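Local coordinates for protein acyl-coa oxidase (Arabidopsis thaliana, PDB 1W07) that catalyses the FAD-dependent desaturation of long- and medium-chain acyl-CoAs to 2-trans-enoyl-CoAs in peroxisomal beta-oxidation, passing the electrons to oxygen to give hydrogen peroxide, at residues M439-Q444 against G453-M458. The protein carries 1 engineered substitution. Sequence-based numbering, arbitrary orientation.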
ATOM      1  N   MET B 439      22.792   0.260  21.028  1.00 24.94           N
ATOM      2  CA  MET B 439      24.236   0.060  20.948  1.00 26.06           C
ATOM      3  C   MET B 439      24.937   0.643  22.171  1.00 27.69           C
ATOM      4  O   MET B 439      25.876   0.045  22.692  1.00 28.80           O
ATOM      5  CB  MET B 439      24.798   0.686  19.668  1.00 23.81           C
ATOM      6  CG  MET B 439      24.395  -0.033  18.381  1.00 22.13           C
ATOM      7  SD  MET B 439      24.834  -1.789  18.328  1.00 26.13           S
ATOM      8  CE  MET B 439      23.239  -2.550  18.795  1.00 19.47           C
ATOM      9  N   LYS B 440      24.484   1.806  22.631  1.00 30.18           N
ATOM     10  CA  LYS B 440      25.075   2.416  23.815  1.00 32.82           C
ATOM     11  C   LYS B 440      24.770   1.581  25.056  1.00 33.65           C
ATOM     12  O   LYS B 440      25.622   1.403  25.914  1.00 34.52           O
ATOM     13  CB  LYS B 440      24.544   3.841  24.012  1.00 33.42           C
ATOM     14  CG  LYS B 440      25.117   4.844  23.036  1.00 36.39           C
ATOM     15  CD  LYS B 440      24.608   6.261  23.293  1.00 40.09           C
ATOM     16  CE  LYS B 440      24.987   6.779  24.679  1.00 40.74           C
ATOM     17  NZ  LYS B 440      24.532   8.188  24.880  1.00 42.69           N
ATOM     18  N   THR B 441      23.550   1.069  25.143  1.00 35.58           N
ATOM     19  CA  THR B 441      23.143   0.255  26.282  1.00 36.20           C
ATOM     20  C   THR B 441      24.000  -0.999  26.335  1.00 36.42           C
ATOM     21  O   THR B 441      24.401  -1.453  27.411  1.00 37.21           O
ATOM     22  CB  THR B 441      21.657  -0.143  26.182  1.00 34.85           C
ATOM     23  OG1 THR B 441      20.870   1.046  26.096  1.00 37.70           O
ATOM     24  CG2 THR B 441      21.220  -0.955  27.402  1.00 33.22           C
ATOM     25  N   VAL B 442      24.280  -1.559  25.167  1.00 36.90           N
ATOM     26  CA  VAL B 442      25.107  -2.750  25.084  1.00 39.46           C
ATOM     27  C   VAL B 442      26.529  -2.387  25.490  1.00 41.76           C
ATOM     28  O   VAL B 442      27.195  -3.154  26.185  1.00 42.59           O
ATOM     29  CB  VAL B 442      25.132  -3.323  23.655  1.00 39.33           C
ATOM     30  CG1 VAL B 442      26.159  -4.445  23.566  1.00 38.34           C
ATOM     31  CG2 VAL B 442      23.744  -3.828  23.273  1.00 38.11           C
ATOM     32  N   ALA B 443      26.980  -1.210  25.058  1.00 40.90           N
ATOM     33  CA  ALA B 443      28.322  -0.727  25.371  1.00 43.88           C
ATOM     34  C   ALA B 443      28.510  -0.684  26.877  1.00 44.02           C
ATOM     35  O   ALA B 443      29.584  -0.992  27.392  1.00 45.20           O
ATOM     36  CB  ALA B 443      28.537   0.664  24.767  1.00 42.25           C
ATOM     37  N   GLN B 444      27.454  -0.299  27.582  1.00 45.30           N
ATOM     38  CA  GLN B 444      27.489  -0.238  29.034  1.00 45.91           C
ATOM     39  C   GLN B 444      27.102  -1.633  29.530  1.00 46.89           C
ATOM     40  O   GLN B 444      25.936  -1.920  29.788  1.00 48.97           O
ATOM     41  CB  GLN B 444      26.512   0.832  29.507  1.00 47.38           C
ATOM     42  CG  GLN B 444      26.822   2.187  28.876  1.00 50.70           C
ATOM     43  CD  GLN B 444      25.715   3.202  29.051  1.00 52.92           C
ATOM     44  OE1 GLN B 444      25.782   4.304  28.507  1.00 55.98           O
ATOM     45  NE2 GLN B 444      24.693   2.841  29.807  1.00 56.31           N
ATOM     46  N   GLY B 453      13.919  -0.568  33.075  1.00 49.80           N
ATOM     47  CA  GLY B 453      12.872  -0.261  32.121  1.00 46.65           C
ATOM     48  C   GLY B 453      12.648  -1.335  31.074  1.00 45.39           C
ATOM     49  O   GLY B 453      12.606  -2.527  31.390  1.00 45.68           O
ATOM     50  N   THR B 454      12.508  -0.902  29.822  1.00 41.51           N
ATOM     51  CA  THR B 454      12.267  -1.824  28.711  1.00 40.48           C
ATOM     52  C   THR B 454      13.524  -2.511  28.201  1.00 38.20           C
ATOM     53  O   THR B 454      13.450  -3.331  27.288  1.00 38.10           O
ATOM     54  CB  THR B 454      11.590  -1.106  27.518  1.00 37.77           C
ATOM     55  OG1 THR B 454      12.405  -0.006  27.086  1.00 38.31           O
ATOM     56  CG2 THR B 454      10.222  -0.592  27.915  1.00 38.50           C
ATOM     57  N   THR B 455      14.672  -2.180  28.782  1.00 36.65           N
ATOM     58  CA  THR B 455      15.942  -2.784  28.376  1.00 36.77           C
ATOM     59  C   THR B 455      16.525  -3.624  29.515  1.00 37.21           C
ATOM     60  O   THR B 455      17.662  -4.089  29.442  1.00 37.85           O
ATOM     61  CB  THR B 455      16.974  -1.702  27.975  1.00 39.06           C
ATOM     62  OG1 THR B 455      17.246  -0.855  29.101  1.00 37.12           O
ATOM     63  CG2 THR B 455      16.436  -0.845  26.842  1.00 39.43           C
ATOM     64  N   ALA B 456      15.737  -3.824  30.565  1.00 39.01           N
ATOM     65  CA  ALA B 456      16.183  -4.604  31.713  1.00 39.66           C
ATOM     66  C   ALA B 456      16.619  -6.003  31.291  1.00 39.14           C
ATOM     67  O   ALA B 456      17.611  -6.536  31.795  1.00 38.08           O
ATOM     68  CB  ALA B 456      15.065  -4.691  32.744  1.00 39.36           C
ATOM     69  N   TYR B 457      15.884  -6.593  30.355  1.00 37.26           N
ATOM     70  CA  TYR B 457      16.210  -7.931  29.886  1.00 35.51           C
ATOM     71  C   TYR B 457      17.623  -7.994  29.348  1.00 37.33           C
ATOM     72  O   TYR B 457      18.273  -9.037  29.402  1.00 39.32           O
ATOM     73  CB  TYR B 457      15.223  -8.360  28.793  1.00 35.17           C
ATOM     74  CG  TYR B 457      15.433  -7.674  27.455  1.00 32.70           C
ATOM     75  CD1 TYR B 457      16.101  -8.318  26.411  1.00 31.81           C
ATOM     76  CD2 TYR B 457      14.967  -6.380  27.234  1.00 32.87           C
ATOM     77  CE1 TYR B 457      16.298  -7.689  25.175  1.00 30.83           C
ATOM     78  CE2 TYR B 457      15.159  -5.736  26.003  1.00 33.16           C
ATOM     79  CZ  TYR B 457      15.825  -6.396  24.980  1.00 32.80           C
ATOM     80  OH  TYR B 457      16.030  -5.747  23.782  1.00 32.17           O
ATOM     81  N   MET B 458      18.095  -6.872  28.818  1.00 39.53           N
ATOM     82  CA  MET B 458      19.437  -6.824  28.251  1.00 42.66           C
ATOM     83  C   MET B 458      20.473  -7.068  29.332  1.00 43.40           C
ATOM     84  O   MET B 458      21.650  -7.253  29.039  1.00 43.59           O
ATOM     85  CB  MET B 458      19.686  -5.472  27.573  1.00 42.19           C
ATOM     86  CG  MET B 458      18.774  -5.206  26.379  1.00 43.38           C
ATOM     87  SD  MET B 458      19.102  -3.632  25.560  1.00 42.36           S
ATOM     88  CE  MET B 458      20.367  -4.158  24.351  1.00 35.96           C
TER
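M458 runs straight through its second torsion (chi2 -178°) and then bends at the sulfur (chi3 89°), which lays SD beside T441 and swings the terminal methyl onto V442. On the helix, with OG1 at chi1 -58°, T441 has CG2 anti to its own backbone N, and from there CG2 stands 3.9 Å from M458 SD. One residue on, V442 CG2 meets M458 CE at 3.6 Å, the closest approach between the two segments. Both helix side chains cross the methionine at about a right angle. T455 makes a looser contact on the same threonine methyl, with its OG1 4.3 Å from T441 CG2.

No hydrogen bond joins the two sides. The threonine hydroxyls turn back to their own backbones, T441 OG1 to the carbonyl of F437 one helical turn earlier and T455 OG1 to the carbonyl of V452, so what T441 offers the methionine is its methyl. This is a helix C-terminus with the returning chain folded back against it: helix 427-443 ends, the chain moves off through a loop and comes back across the side of the helix's last turn, and 456-458 forms a short 3-10 turn, with M458 N bonded to T455 O at 2.9 Å. The place lies in the helical C-terminal part of the oxidase, away from the flavin. M458 CG also sits 3.5 Å above one face of the Y457 ring, toward the rim. The Y457 ring runs alongside the methionine and touches both helix 480-503 and helix 516-538, and its OH is hydrogen-bonded to H526 ND1.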